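Local coordinates for protein PCP domain (Thermobifida fusca, PDB 7KW3) that probably serves as the peptidyl carrier domain of a non-ribosomal peptide synthetase, holding the growing peptide on a phosphopantetheine arm, at residues 48-52 with 53-57. Residues are numbered along the deposited sequence; the frame is centred on the assembly and turned at random.
Sequences RARSA and GWEIS
Gly53 N donates to Arg50 O (2.9 Å), a worked example of how a glycine ends a helix, here 39-51, and redirects the chain into a strand. Its positive phi (101°) would press any CB against the carbonyl oxygen of Ala52, which explains why glycine suits this place. Next, Trp54 N reaches back to Ala49 O over 2.9 Å. With CG anti to the carbonyl carbon (chi1 -63°), the indole turns so that CD1 comes within 3.3 Å of Ala52 O; a water accepts from NE1 and gives a weak bond to that same oxygen. The side chain of Glu55 runs alongside that of Arg50, both pointing the same way, and OE1 meets NH2 at the guanidinium edge in a salt bridge of 3.2 Å, although the two planes are turned 61° apart. A water also joins NH2 to OE2 through weak bonds. With an alanine at Glu55, the Arg50 guanidinium would probably lose this countercharge and be freer to turn. Ile56 lays CD1 against Ala49 CB at 3.8 Å; the same Ala49 side chain also touches Leu13 of helix 8-21. Backbone bonds of Gly53 with Val77 and of Glu55 with Gln75 join this turn and strand 54-55 to the antiparallel strand 75-76 and the residue after it. Together, the paired backbone bonds and the glycine in the left-handed region at C-prime form a Schellman motif, here closing a helix of a carrier-protein helical bundle.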
ATOM      1  N   ARG A  48       7.129   5.556   0.200  1.00 40.39           N
ATOM      2  CA  ARG A  48       7.494   4.634   1.264  1.00 45.60           C
ATOM      3  C   ARG A  48       7.433   3.194   0.781  1.00 44.79           C
ATOM      4  O   ARG A  48       8.228   2.361   1.228  1.00 44.42           O
ATOM      5  CB  ARG A  48       6.609   4.883   2.491  1.00 46.02           C
ATOM      6  CG  ARG A  48       7.128   6.056   3.349  1.00 58.35           C
ATOM      7  CD  ARG A  48       6.069   6.741   4.232  1.00 76.75           C
ATOM      8  NE  ARG A  48       6.311   8.192   4.320  1.00 97.07           N
ATOM      9  CZ  ARG A  48       5.718   9.045   5.166  1.00 85.93           C
ATOM     10  NH1 ARG A  48       4.819   8.626   6.059  1.00 71.96           N
ATOM     11  NH2 ARG A  48       6.035  10.338   5.117  1.00 74.83           N
ATOM     12  N   ALA A  49       6.543   2.904  -0.170  1.00 41.02           N
ATOM     13  CA  ALA A  49       6.539   1.593  -0.808  1.00 43.40           C
ATOM     14  C   ALA A  49       7.857   1.328  -1.525  1.00 45.50           C
ATOM     15  O   ALA A  49       8.414   0.226  -1.438  1.00 41.63           O
ATOM     16  CB  ALA A  49       5.363   1.489  -1.787  1.00 37.37           C
ATOM     17  N   ARG A  50       8.379   2.332  -2.232  1.00 38.43           N
ATOM     18  CA  ARG A  50       9.667   2.148  -2.880  1.00 40.03           C
ATOM     19  C   ARG A  50      10.759   1.894  -1.847  1.00 42.44           C
ATOM     20  O   ARG A  50      11.597   1.002  -2.031  1.00 44.37           O
ATOM     21  CB  ARG A  50      10.005   3.359  -3.762  1.00 39.95           C
ATOM     22  CG  ARG A  50      11.473   3.456  -4.120  1.00 40.93           C
ATOM     23  CD  ARG A  50      11.758   4.612  -5.060  1.00 49.59           C
ATOM     24  NE  ARG A  50      11.518   4.191  -6.435  1.00 65.06           N
ATOM     25  CZ  ARG A  50      12.406   3.524  -7.174  1.00 79.73           C
ATOM     26  NH1 ARG A  50      13.606   3.210  -6.675  1.00 66.68           N
ATOM     27  NH2 ARG A  50      12.102   3.178  -8.424  1.00 78.37           N
ATOM     28  N   SER A  51      10.760   2.653  -0.743  1.00 39.55           N
ATOM     29  CA  SER A  51      11.720   2.381   0.325  1.00 44.86           C
ATOM     30  C   SER A  51      11.596   0.950   0.832  1.00 43.83           C
ATOM     31  O   SER A  51      12.603   0.338   1.190  1.00 43.97           O
ATOM     32  CB  SER A  51      11.540   3.356   1.493  1.00 45.77           C
ATOM     33  OG  SER A  51      11.789   4.691   1.104  1.00 55.63           O
ATOM     34  N   ALA A  52      10.387   0.395   0.845  1.00 40.29           N
ATOM     35  CA  ALA A  52      10.179  -0.979   1.280  1.00 42.06           C
ATOM     36  C   ALA A  52      10.401  -2.003   0.174  1.00 44.11           C
ATOM     37  O   ALA A  52      10.128  -3.185   0.386  1.00 47.32           O
ATOM     38  CB  ALA A  52       8.774  -1.145   1.860  1.00 33.98           C
ATOM     39  N   GLY A  53      10.887  -1.592  -0.988  1.00 40.95           N
ATOM     40  CA  GLY A  53      11.255  -2.528  -2.026  1.00 38.70           C
ATOM     41  C   GLY A  53      10.260  -2.714  -3.155  1.00 42.02           C
ATOM     42  O   GLY A  53      10.468  -3.603  -3.987  1.00 42.30           O
ATOM     43  N   TRP A  54       9.206  -1.901  -3.230  1.00 36.68           N
ATOM     44  CA  TRP A  54       8.130  -2.128  -4.185  1.00 37.99           C
ATOM     45  C   TRP A  54       7.792  -0.846  -4.938  1.00 41.08           C
ATOM     46  O   TRP A  54       7.530   0.203  -4.336  1.00 39.23           O
ATOM     47  CB  TRP A  54       6.905  -2.736  -3.472  1.00 35.63           C
ATOM     48  CG  TRP A  54       7.300  -4.074  -2.923  1.00 40.96           C
ATOM     49  CD1 TRP A  54       7.747  -4.346  -1.653  1.00 41.78           C
ATOM     50  CD2 TRP A  54       7.395  -5.307  -3.652  1.00 38.34           C
ATOM     51  NE1 TRP A  54       8.073  -5.676  -1.543  1.00 43.49           N
ATOM     52  CE2 TRP A  54       7.869  -6.290  -2.750  1.00 37.59           C
ATOM     53  CE3 TRP A  54       7.103  -5.680  -4.973  1.00 38.09           C
ATOM     54  CZ2 TRP A  54       8.074  -7.622  -3.130  1.00 40.11           C
ATOM     55  CZ3 TRP A  54       7.303  -7.009  -5.352  1.00 40.30           C
ATOM     56  CH2 TRP A  54       7.789  -7.965  -4.429  1.00 41.79           C
ATOM     57  N   GLU A  55       7.810  -0.946  -6.260  1.00 37.19           N
ATOM     58  CA  GLU A  55       7.599   0.175  -7.160  1.00 38.91           C
ATOM     59  C   GLU A  55       6.131   0.229  -7.556  1.00 40.62           C
ATOM     60  O   GLU A  55       5.624  -0.708  -8.178  1.00 40.31           O
ATOM     61  CB  GLU A  55       8.467   0.026  -8.406  1.00 38.60           C
ATOM     62  CG  GLU A  55       9.540   1.055  -8.525  1.00 53.65           C
ATOM     63  CD  GLU A  55      10.093   1.146  -9.926  1.00 57.30           C
ATOM     64  OE1 GLU A  55       9.943   2.216 -10.551  1.00 61.44           O
ATOM     65  OE2 GLU A  55      10.679   0.151 -10.400  1.00 55.93           O
ATOM     66  N   ILE A  56       5.457   1.322  -7.202  1.00 38.53           N
ATOM     67  CA  ILE A  56       4.095   1.585  -7.644  1.00 37.43           C
ATOM     68  C   ILE A  56       3.999   3.040  -8.074  1.00 43.87           C
ATOM     69  O   ILE A  56       4.874   3.860  -7.783  1.00 43.48           O
ATOM     70  CB  ILE A  56       3.046   1.299  -6.553  1.00 39.03           C
ATOM     71  CG1 ILE A  56       3.431   2.013  -5.260  1.00 37.21           C
ATOM     72  CG2 ILE A  56       2.885  -0.202  -6.349  1.00 36.27           C
ATOM     73  CD1 ILE A  56       2.387   1.933  -4.168  1.00 37.44           C
ATOM     74  N   SER A  57       2.911   3.354  -8.772  1.00 43.13           N
ATOM     75  CA  SER A  57       2.567   4.723  -9.123  1.00 39.50           C
ATOM     76  C   SER A  57       1.323   5.184  -8.370  1.00 43.68           C
ATOM     77  O   SER A  57       0.521   4.381  -7.876  1.00 42.70           O
ATOM     78  CB  SER A  57       2.315   4.860 -10.623  1.00 43.95           C
ATOM     79  OG  SER A  57       1.067   4.263 -10.954  1.00 44.39           O
TER
HETATM   80  O   HOH W   1      13.248   0.206  -9.221  1.00 61.92           O
HETATM   81  O   HOH W   2       9.804  -6.560   0.795  1.00 49.03           O